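PDB 4CZW: PAN2-PAN3 deadenylation complex catalytic subunit pan2 from Neurospora crassa, which probably shortens the poly(A) tails of cytoplasmic mRNAs as the catalytic exonuclease of the PAN deadenylation complex. Local coordinates for residues Tyr495-Glu500 against Arg524-Pro529; Asp445-Arg450 against Ile474-Val479; Ile188-Cys193 against Arg250-Asp255. All coordinates share one frame; numbering follows the deposited sequence.

Interaction 1: Tyr495-Glu500 against Arg524-Pro529; sequences YIHIKE and RNLVSP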
loop_
_atom_site.group_PDB
_atom_site.type_symbol
_atom_site.label_atom_id
_atom_site.label_comp_id
_atom_site.label_asym_id
_atom_site.label_seq_id
_atom_site.Cartn_x
_atom_site.Cartn_y
_atom_site.Cartn_z
ATOM N N TYR A 495 -17.796 15.199 -7.610
ATOM C CA TYR A 495 -18.188 15.255 -6.210
ATOM C C TYR A 495 -18.130 13.841 -5.646
ATOM O O TYR A 495 -18.430 12.875 -6.350
ATOM C CB TYR A 495 -19.584 15.858 -6.051
ATOM C CG TYR A 495 -19.634 17.359 -6.242
ATOM C CD1 TYR A 495 -19.375 17.932 -7.481
ATOM C CD2 TYR A 495 -19.949 18.202 -5.185
ATOM C CE1 TYR A 495 -19.426 19.301 -7.661
ATOM C CE2 TYR A 495 -20.001 19.573 -5.354
ATOM C CZ TYR A 495 -19.740 20.116 -6.594
ATOM O OH TYR A 495 -19.789 21.480 -6.769
ATOM N N ILE A 496 -17.741 13.714 -4.383
ATOM C CA ILE A 496 -17.470 12.400 -3.812
ATOM C C ILE A 496 -18.611 11.872 -2.953
ATOM O O ILE A 496 -19.009 12.504 -1.974
ATOM C CB ILE A 496 -16.190 12.421 -2.958
ATOM C CG1 ILE A 496 -15.037 13.048 -3.745
ATOM C CG2 ILE A 496 -15.834 11.016 -2.494
ATOM C CD1 ILE A 496 -14.772 12.374 -5.068
ATOM N N HIS A 497 -19.132 10.707 -3.326
ATOM C CA HIS A 497 -20.102 10.009 -2.496
ATOM C C HIS A 497 -19.376 9.400 -1.305
ATOM O O HIS A 497 -18.880 8.275 -1.373
ATOM C CB HIS A 497 -20.838 8.929 -3.293
ATOM C CG HIS A 497 -21.904 8.223 -2.515
ATOM N ND1 HIS A 497 -22.309 8.631 -1.262
ATOM C CD2 HIS A 497 -22.651 7.133 -2.812
ATOM C CE1 HIS A 497 -23.256 7.824 -0.821
ATOM N NE2 HIS A 497 -23.483 6.905 -1.743
ATOM N N ILE A 498 -19.313 10.156 -0.216
ATOM C CA ILE A 498 -18.571 9.742 0.967
ATOM C C ILE A 498 -19.379 8.778 1.829
ATOM O O ILE A 498 -20.483 9.098 2.272
ATOM C CB ILE A 498 -18.153 10.961 1.806
ATOM C CG1 ILE A 498 -17.306 11.908 0.953
ATOM C CG2 ILE A 498 -17.397 10.523 3.049
ATOM C CD1 ILE A 498 -16.976 13.210 1.628
ATOM N N LYS A 499 -18.818 7.597 2.060
ATOM C CA LYS A 499 -19.491 6.559 2.833
ATOM C C LYS A 499 -19.173 6.668 4.321
ATOM O O LYS A 499 -19.374 5.719 5.080
ATOM C CB LYS A 499 -19.101 5.174 2.310
ATOM C CG LYS A 499 -19.554 4.905 0.882
ATOM C CD LYS A 499 -18.387 4.517 -0.014
ATOM C CE LYS A 499 -17.729 3.229 0.454
ATOM N NZ LYS A 499 -16.613 2.819 -0.444
ATOM N N GLU A 500 -18.678 7.831 4.732
ATOM C CA GLU A 500 -18.376 8.086 6.135
ATOM C C GLU A 500 -19.410 9.031 6.736
ATOM O O GLU A 500 -20.287 9.533 6.032
ATOM C CB GLU A 500 -16.971 8.675 6.285
ATOM C CG GLU A 500 -15.891 7.921 5.525
ATOM C CD GLU A 500 -15.638 6.535 6.084
ATOM O OE1 GLU A 500 -15.672 6.377 7.322
ATOM O OE2 GLU A 500 -15.409 5.604 5.285
ATOM N N ARG A 524 -24.802 16.952 -9.387
ATOM C CA ARG A 524 -23.386 16.881 -9.719
ATOM C C ARG A 524 -23.013 15.527 -10.303
ATOM O O ARG A 524 -23.828 14.605 -10.335
ATOM C CB ARG A 524 -22.538 17.152 -8.478
ATOM C CG ARG A 524 -23.029 18.302 -7.615
ATOM C CD ARG A 524 -22.965 19.623 -8.356
ATOM N NE ARG A 524 -23.363 20.739 -7.503
ATOM C CZ ARG A 524 -23.386 22.008 -7.896
ATOM N NH1 ARG A 524 -23.031 22.327 -9.133
ATOM N NH2 ARG A 524 -23.761 22.959 -7.052
ATOM N N ASN A 525 -21.771 15.412 -10.762
ATOM C CA ASN A 525 -21.235 14.125 -11.180
ATOM C C ASN A 525 -20.727 13.366 -9.963
ATOM O O ASN A 525 -19.522 13.187 -9.785
ATOM C CB ASN A 525 -20.115 14.307 -12.206
ATOM C CG ASN A 525 -19.669 12.994 -12.822
ATOM O OD1 ASN A 525 -20.448 12.046 -12.923
ATOM N ND2 ASN A 525 -18.408 12.930 -13.232
ATOM N N LEU A 526 -21.657 12.934 -9.116
ATOM C CA LEU A 526 -21.314 12.261 -7.870
ATOM C C LEU A 526 -20.762 10.863 -8.130
ATOM O O LEU A 526 -21.439 10.018 -8.715
ATOM C CB LEU A 526 -22.535 12.186 -6.952
ATOM C CG LEU A 526 -22.269 11.799 -5.497
ATOM C CD1 LEU A 526 -21.407 12.847 -4.818
ATOM C CD2 LEU A 526 -23.576 11.616 -4.750
ATOM N N VAL A 527 -19.529 10.627 -7.694
ATOM C CA VAL A 527 -18.869 9.347 -7.924
ATOM C C VAL A 527 -18.282 8.773 -6.638
ATOM O O VAL A 527 -18.239 9.446 -5.607
ATOM C CB VAL A 527 -17.742 9.474 -8.968
ATOM C CG1 VAL A 527 -18.306 9.897 -10.317
ATOM C CG2 VAL A 527 -16.687 10.460 -8.491
ATOM N N SER A 528 -17.833 7.525 -6.709
ATOM C CA SER A 528 -17.189 6.872 -5.577
ATOM C C SER A 528 -15.778 7.429 -5.389
ATOM O O SER A 528 -15.171 7.901 -6.350
ATOM C CB SER A 528 -17.151 5.355 -5.784
ATOM O OG SER A 528 -16.241 5.002 -6.811
ATOM N N PRO A 529 -15.261 7.388 -4.149
ATOM C CA PRO A 529 -13.927 7.915 -3.828
ATOM C C PRO A 529 -12.815 7.362 -4.719
ATOM O O PRO A 529 -11.972 8.124 -5.194
ATOM C CB PRO A 529 -13.720 7.471 -2.378
ATOM C CG PRO A 529 -15.094 7.402 -1.819
ATOM C CD PRO A 529 -15.966 6.917 -2.942
#
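Tyr495 and Ile496, at the end of strand 490-496, run parallel to Leu526 and Val527 of the short strand 525-527 in the exonuclease sheet. Tyr495 O takes the N-H of Val527 at 2.8 Å, nearly along its C=O axis, and Val527 O takes that of His497 at 2.8 Å; the bond from Tyr495 N to Asn525 O is weak.

Arg524 lies over one face of the Tyr495 ring. Each CG sits anti to its own carbonyl carbon; for Arg524 (chi1 -43°) this sets CG over the ring centre, 3.6 Å from the centroid, in a CH-pi contact. The bend at chi2 (-64°) then carries CD and NE along the ring toward Tyr495 OH, and the guanidinium lies 5° from parallel to the ring, with that OH over its face. Leu526 packs CD1 against Tyr495 CB at 3.7 Å on the same side of the sheet. On the other side, Ile496 CG2 crosses obliquely to Pro529 and meets its CG at 3.8 Å, just where helix 529-541 begins behind its N-cap Ser528.

Methylenes thus cover the tyrosine ring, while Arg524 NE is paired with Asp516, which probably balances the charge of the guanidinium over the OH end.

Interaction 2: Asp445-Arg450 against Ile474-Val479; sequences DTEFIR and IARASV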
loop_
_atom_site.group_PDB
_atom_site.type_symbol
_atom_site.label_atom_id
_atom_site.label_comp_id
_atom_site.label_asym_id
_atom_site.label_seq_id
_atom_site.Cartn_x
_atom_site.Cartn_y
_atom_site.Cartn_z
ATOM N N ASP A 445 -7.717 21.825 -8.053
ATOM C CA ASP A 445 -8.047 22.287 -6.710
ATOM C C ASP A 445 -9.169 21.429 -6.128
ATOM O O ASP A 445 -10.000 20.903 -6.868
ATOM C CB ASP A 445 -8.456 23.762 -6.722
ATOM C CG ASP A 445 -8.696 24.310 -5.329
ATOM O OD1 ASP A 445 -7.912 23.978 -4.416
ATOM O OD2 ASP A 445 -9.675 25.063 -5.144
ATOM N N THR A 446 -9.187 21.281 -4.806
ATOM C CA THR A 446 -10.182 20.434 -4.153
ATOM C C THR A 446 -10.911 21.153 -3.021
ATOM O O THR A 446 -10.518 22.244 -2.608
ATOM C CB THR A 446 -9.538 19.151 -3.582
ATOM O OG1 THR A 446 -8.624 19.497 -2.534
ATOM C CG2 THR A 446 -8.798 18.385 -4.670
ATOM N N GLU A 447 -11.979 20.531 -2.529
ATOM C CA GLU A 447 -12.728 21.052 -1.390
ATOM C C GLU A 447 -12.822 19.995 -0.292
ATOM O O GLU A 447 -12.969 18.807 -0.580
ATOM C CB GLU A 447 -14.128 21.501 -1.818
ATOM C CG GLU A 447 -14.143 22.536 -2.935
ATOM C CD GLU A 447 -13.549 23.871 -2.518
ATOM O OE1 GLU A 447 -13.449 24.133 -1.301
ATOM O OE2 GLU A 447 -13.183 24.660 -3.413
ATOM N N PHE A 448 -12.737 20.429 0.961
ATOM C CA PHE A 448 -12.700 19.498 2.088
ATOM C C PHE A 448 -13.997 19.488 2.890
ATOM O O PHE A 448 -14.780 20.436 2.846
ATOM C CB PHE A 448 -11.540 19.836 3.032
ATOM C CG PHE A 448 -10.176 19.711 2.408
ATOM C CD1 PHE A 448 -9.996 19.043 1.209
ATOM C CD2 PHE A 448 -9.070 20.259 3.037
ATOM C CE1 PHE A 448 -8.739 18.933 0.643
ATOM C CE2 PHE A 448 -7.811 20.148 2.478
ATOM C CZ PHE A 448 -7.646 19.486 1.279
ATOM N N ILE A 449 -14.209 18.401 3.627
ATOM C CA ILE A 449 -15.256 18.334 4.641
ATOM C C ILE A 449 -14.685 17.679 5.894
ATOM O O ILE A 449 -13.612 17.077 5.851
ATOM C CB ILE A 449 -16.498 17.552 4.154
ATOM C CG1 ILE A 449 -16.100 16.177 3.614
ATOM C CG2 ILE A 449 -17.258 18.346 3.102
ATOM C CD1 ILE A 449 -16.257 15.052 4.619
ATOM N N ARG A 450 -15.402 17.792 7.007
ATOM C CA ARG A 450 -14.933 17.230 8.268
ATOM C C ARG A 450 -15.550 15.863 8.546
ATOM O O ARG A 450 -16.743 15.654 8.329
ATOM C CB ARG A 450 -15.243 18.181 9.425
ATOM C CG ARG A 450 -14.600 19.551 9.302
ATOM C CD ARG A 450 -13.680 19.827 10.478
ATOM N NE ARG A 450 -13.367 21.247 10.609
ATOM C CZ ARG A 450 -14.058 22.095 11.364
ATOM N NH1 ARG A 450 -15.104 21.665 12.057
ATOM N NH2 ARG A 450 -13.705 23.371 11.429
ATOM N N ILE A 474 -11.800 14.499 0.807
ATOM C CA ILE A 474 -12.151 15.145 -0.450
ATOM C C ILE A 474 -13.648 15.044 -0.714
ATOM O O ILE A 474 -14.209 13.949 -0.749
ATOM C CB ILE A 474 -11.386 14.529 -1.637
ATOM C CG1 ILE A 474 -9.878 14.593 -1.392
ATOM C CG2 ILE A 474 -11.750 15.240 -2.932
ATOM C CD1 ILE A 474 -9.350 15.999 -1.231
ATOM N N ALA A 475 -14.292 16.192 -0.891
ATOM C CA ALA A 475 -15.717 16.234 -1.196
ATOM C C ALA A 475 -15.935 16.645 -2.646
ATOM O O ALA A 475 -16.979 16.366 -3.234
ATOM C CB ALA A 475 -16.437 17.186 -0.258
ATOM N N ARG A 476 -14.935 17.313 -3.213
ATOM C CA ARG A 476 -14.993 17.761 -4.598
ATOM C C ARG A 476 -13.587 17.908 -5.169
ATOM O O ARG A 476 -12.695 18.446 -4.514
ATOM C CB ARG A 476 -15.750 19.086 -4.707
ATOM C CG ARG A 476 -15.852 19.628 -6.122
ATOM C CD ARG A 476 -16.450 21.024 -6.140
ATOM N NE ARG A 476 -16.501 21.577 -7.490
ATOM C CZ ARG A 476 -16.882 22.817 -7.775
ATOM N NH1 ARG A 476 -17.247 23.641 -6.803
ATOM N NH2 ARG A 476 -16.897 23.236 -9.033
ATOM N N ALA A 477 -13.392 17.424 -6.390
ATOM C CA ALA A 477 -12.098 17.520 -7.053
ATOM C C ALA A 477 -12.251 18.092 -8.456
ATOM O O ALA A 477 -12.893 17.489 -9.316
ATOM C CB ALA A 477 -11.424 16.159 -7.102
ATOM N N SER A 478 -11.658 19.261 -8.683
ATOM C CA SER A 478 -11.753 19.923 -9.978
ATOM C C SER A 478 -10.404 19.979 -10.682
ATOM O O SER A 478 -9.436 20.513 -10.144
ATOM C CB SER A 478 -12.311 21.339 -9.814
ATOM O OG SER A 478 -13.580 21.319 -9.185
ATOM N N VAL A 479 -10.344 19.421 -11.888
ATOM C CA VAL A 479 -9.135 19.496 -12.697
ATOM C C VAL A 479 -9.433 20.243 -13.995
ATOM O O VAL A 479 -10.433 19.975 -14.662
ATOM C CB VAL A 479 -8.566 18.103 -13.014
ATOM C CG1 VAL A 479 -7.141 18.227 -13.525
ATOM C CG2 VAL A 479 -8.600 17.225 -11.776
#
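The DxE motif of the DEDD exonuclease fold lies in this pairing: Asp445 and Glu447, metal ligands by similarity, sit on strand 441-451 of the RNase H-like sheet, antiparallel to strand 471-481. Asp445 and Ser478 form a hydrogen-bonded pair, N to O and O to N, both 3.0 Å and both nearly along the C=O axes. Glu447 N-H donates to Arg476 O at 3.0 Å, but Glu447 O receives the N-H of Ala475, at 2.9 Å. One residue therefore faces two, and the register slips by one in a beta bulge. Ala475 has phi -108° and psi -22°, and the chain turns a corner there.

The face with Asp445 and Glu447 also carries Arg476 and Ser478. Glu447 and Arg476 lie side by side, their CB atoms 4.1 Å apart, yet their charged ends are not in contact: Glu447 bends at chi2, whereas Arg476 is extended to NE and forms salt bridges with Asp603 and Asp493. Those aspartates probably balance its charge, which is consistent with the Glu447 carboxylate being kept for the metal site it would share, by analogy with relatives, with Asp445, Asp554 and Asp607.

Thr446 is on the reverse face. Its OG1, between the backbone N and the carbonyl carbon, hydrogen-bonds Asp554, a second-shell link to another presumed metal ligand. Beside it Ile474, CG1 anti to the carbonyl carbon, brings CD1 to 3.5 Å from Phe448 CE1. Past the bulge, the CG2 branch of Ile449 rests on the methyl of Ala475, CG2 to CB 3.6 Å.

Interaction 3: Ile188-Cys193 against Arg250-Asp255; sequences IKCMHC and RYQNLD. With ZN (zinc ion), chain C.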
loop_
_atom_site.group_PDB
_atom_site.type_symbol
_atom_site.label_atom_id
_atom_site.label_comp_id
_atom_site.label_asym_id
_atom_site.label_seq_id
_atom_site.Cartn_x
_atom_site.Cartn_y
_atom_site.Cartn_z
ATOM N N ILE A 188 -7.875 -38.649 2.890
ATOM C CA ILE A 188 -8.509 -39.290 4.035
ATOM C C ILE A 188 -8.645 -40.792 3.808
ATOM O O ILE A 188 -9.465 -41.238 3.005
ATOM C CB ILE A 188 -9.894 -38.685 4.319
ATOM C CG1 ILE A 188 -9.784 -37.168 4.485
ATOM C CG2 ILE A 188 -10.509 -39.321 5.555
ATOM C CD1 ILE A 188 -11.107 -36.483 4.748
ATOM N N LYS A 189 -7.833 -41.567 4.519
ATOM C CA LYS A 189 -7.825 -43.015 4.357
ATOM C C LYS A 189 -8.419 -43.731 5.564
ATOM O O LYS A 189 -8.005 -43.500 6.700
ATOM C CB LYS A 189 -6.399 -43.514 4.108
ATOM C CG LYS A 189 -6.272 -45.029 4.066
ATOM C CD LYS A 189 -4.821 -45.469 3.954
ATOM C CE LYS A 189 -4.196 -45.005 2.648
ATOM N NZ LYS A 189 -2.795 -45.485 2.499
ATOM N N CYS A 190 -9.395 -44.597 5.313
ATOM C CA CYS A 190 -9.934 -45.463 6.353
ATOM C C CYS A 190 -8.866 -46.467 6.766
ATOM O O CYS A 190 -8.280 -47.136 5.922
ATOM C CB CYS A 190 -11.194 -46.185 5.867
ATOM S SG CYS A 190 -11.861 -47.416 7.019
HETATM N N MSE A 191 -8.609 -46.568 8.065
HETATM C CA MSE A 191 -7.548 -47.442 8.553
HETATM C C MSE A 191 -7.999 -48.896 8.673
HETATM O O MSE A 191 -7.266 -49.737 9.193
HETATM C CB MSE A 191 -7.027 -46.942 9.902
HETATM C CG MSE A 191 -6.387 -45.565 9.841
HETATM SE SE MSE A 191 -5.583 -45.036 11.534
HETATM C CE MSE A 191 -4.253 -46.453 11.688
ATOM N N HIS A 192 -9.201 -49.194 8.188
ATOM C CA HIS A 192 -9.716 -50.558 8.226
ATOM C C HIS A 192 -9.726 -51.190 6.837
ATOM O O HIS A 192 -9.073 -52.207 6.606
ATOM C CB HIS A 192 -11.124 -50.588 8.824
ATOM C CG HIS A 192 -11.634 -51.971 9.095
ATOM N ND1 HIS A 192 -11.120 -52.770 10.092
ATOM C CD2 HIS A 192 -12.609 -52.695 8.496
ATOM C CE1 HIS A 192 -11.758 -53.928 10.099
ATOM N NE2 HIS A 192 -12.666 -53.907 9.140
ATOM N N CYS A 193 -10.469 -50.585 5.913
ATOM C CA CYS A 193 -10.591 -51.118 4.559
ATOM C C CYS A 193 -9.677 -50.393 3.576
ATOM O O CYS A 193 -9.745 -50.625 2.368
ATOM C CB CYS A 193 -12.042 -51.034 4.080
ATOM S SG CYS A 193 -12.678 -49.354 3.919
ATOM N N ARG A 250 -19.341 -47.966 8.401
ATOM C CA ARG A 250 -19.273 -47.678 9.831
ATOM C C ARG A 250 -18.186 -46.666 10.171
ATOM O O ARG A 250 -17.328 -46.355 9.345
ATOM C CB ARG A 250 -19.048 -48.967 10.625
ATOM C CG ARG A 250 -17.761 -49.695 10.284
ATOM C CD ARG A 250 -17.571 -50.907 11.182
ATOM N NE ARG A 250 -17.515 -50.533 12.592
ATOM C CZ ARG A 250 -17.410 -51.401 13.593
ATOM N NH1 ARG A 250 -17.353 -52.702 13.342
ATOM N NH2 ARG A 250 -17.365 -50.969 14.846
ATOM N N TYR A 251 -18.234 -46.156 11.399
ATOM C CA TYR A 251 -17.259 -45.179 11.869
ATOM C C TYR A 251 -15.931 -45.846 12.204
ATOM O O TYR A 251 -15.873 -46.767 13.019
ATOM C CB TYR A 251 -17.800 -44.430 13.090
ATOM C CG TYR A 251 -19.020 -43.588 12.794
ATOM C CD1 TYR A 251 -20.294 -44.143 12.820
ATOM C CD2 TYR A 251 -18.899 -42.239 12.487
ATOM C CE1 TYR A 251 -21.411 -43.377 12.548
ATOM C CE2 TYR A 251 -20.012 -41.466 12.214
ATOM C CZ TYR A 251 -21.265 -42.040 12.246
ATOM O OH TYR A 251 -22.376 -41.275 11.976
ATOM N N GLN A 252 -14.866 -45.374 11.565
ATOM C CA GLN A 252 -13.534 -45.928 11.770
ATOM C C GLN A 252 -12.526 -44.829 12.077
ATOM O O GLN A 252 -12.837 -43.642 11.976
ATOM C CB GLN A 252 -13.081 -46.709 10.534
ATOM C CG GLN A 252 -14.080 -47.733 10.015
ATOM C CD GLN A 252 -14.031 -49.047 10.773
ATOM O OE1 GLN A 252 -13.681 -49.088 11.951
ATOM N NE2 GLN A 252 -14.379 -50.132 10.091
ATOM N N ASN A 253 -11.316 -45.231 12.455
ATOM C CA ASN A 253 -10.207 -44.294 12.557
ATOM C C ASN A 253 -9.752 -43.892 11.160
ATOM O O ASN A 253 -9.468 -44.749 10.324
ATOM C CB ASN A 253 -9.044 -44.901 13.345
ATOM C CG ASN A 253 -9.328 -44.992 14.831
ATOM O OD1 ASN A 253 -10.016 -44.144 15.398
ATOM N ND2 ASN A 253 -8.793 -46.025 15.473
ATOM N N LEU A 254 -9.694 -42.591 10.902
ATOM C CA LEU A 254 -9.348 -42.103 9.574
ATOM C C LEU A 254 -7.978 -41.435 9.553
ATOM O O LEU A 254 -7.714 -40.504 10.317
ATOM C CB LEU A 254 -10.413 -41.129 9.068
ATOM C CG LEU A 254 -11.851 -41.653 9.026
ATOM C CD1 LEU A 254 -12.772 -40.633 8.375
ATOM C CD2 LEU A 254 -11.927 -42.989 8.302
ATOM N N ASP A 255 -7.108 -41.918 8.671
ATOM C CA ASP A 255 -5.776 -41.350 8.507
ATOM C C ASP A 255 -5.798 -40.229 7.474
ATOM O O ASP A 255 -5.901 -40.476 6.272
ATOM C CB ASP A 255 -4.777 -42.433 8.100
ATOM C CG ASP A 255 -3.394 -41.878 7.822
ATOM O OD1 ASP A 255 -2.987 -40.910 8.498
ATOM O OD2 ASP A 255 -2.711 -42.415 6.925
HETATM ZN ZN ZN C . -13.561 -48.184 5.626
#
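Metal coordination dominates this tip of the pseudo-protease domain. Cys190 SG and Cys193 SG bind the zinc ion at 2.3 and 2.2 Å, and Cys245 and Cys248 complete the site, as in the zinc ribbon of the fingers of ubiquitin-specific proteases. The two thiolates reach the metal by different torsions. Cys190 SG is anti to its backbone N (chi1 174°), whereas Cys193 SG stands between its N and carbonyl carbon. The turn joining them folds over Cys190 SG, which accepts the N-H of His192 at 3.4 Å and, weakly, that of Cys193, as in a zinc knuckle.

Backbone hydrogen bonds hold the strands antiparallel. Lys189 and Asp255 form a hydrogen-bonded pair. Lys189 N reaches Asp255 O in a straight bond (173° at the hydrogen), although it approaches from above the carbonyl plane; Asp255 N returns to Lys189 O at 2.7 Å. Beyond the end of strand 183-190, the selenomethionine at Met191 gives its N-H to Asn253 O at 3.0 Å, nearly along the C=O axis.

Apolar packing joins Ile188 CG2 to Leu254 CD1, 3.8 Å apart, while Leu254 CD2 lies against the CA of Cys190. Gln252, bent at chi2, lays its CG 3.7 Å from Cys190 SG, and its CD comes near His192 CB. An alanine here would remove the CG over the thiolate and the cover beside His192, and would probably leave both less shielded on that side.

With four thiolates on the zinc, the N-H donors probably offset some of the negative charge on Cys190 SG, so metal and backbone together fix a turn that is largely at the surface.

Overall arrangement
Interactions 1 and 2 belong to one sheet of the exonuclease domain, their centres about 10 Å apart. Strands 471-481 and 490-496 are neighbours in it: Ile496 N probably hydrogen-bonds Ala475 O, and Ile498 packs on Ile449. Interaction 2 is the buried one and holds two presumed metal ligands; interaction 1, a parallel pairing with the short strand 525-527, one strand on in the sheet, is partly buried. In each, an arginine pairs with aspartate outside the contact. Interaction 3 is at the surface, in the protease-like domain, its centre about 65 Å from that of interaction 2 and across the chain's centre. All three rest on strand pairing and apolar packing; interaction 3 adds an observed zinc ion.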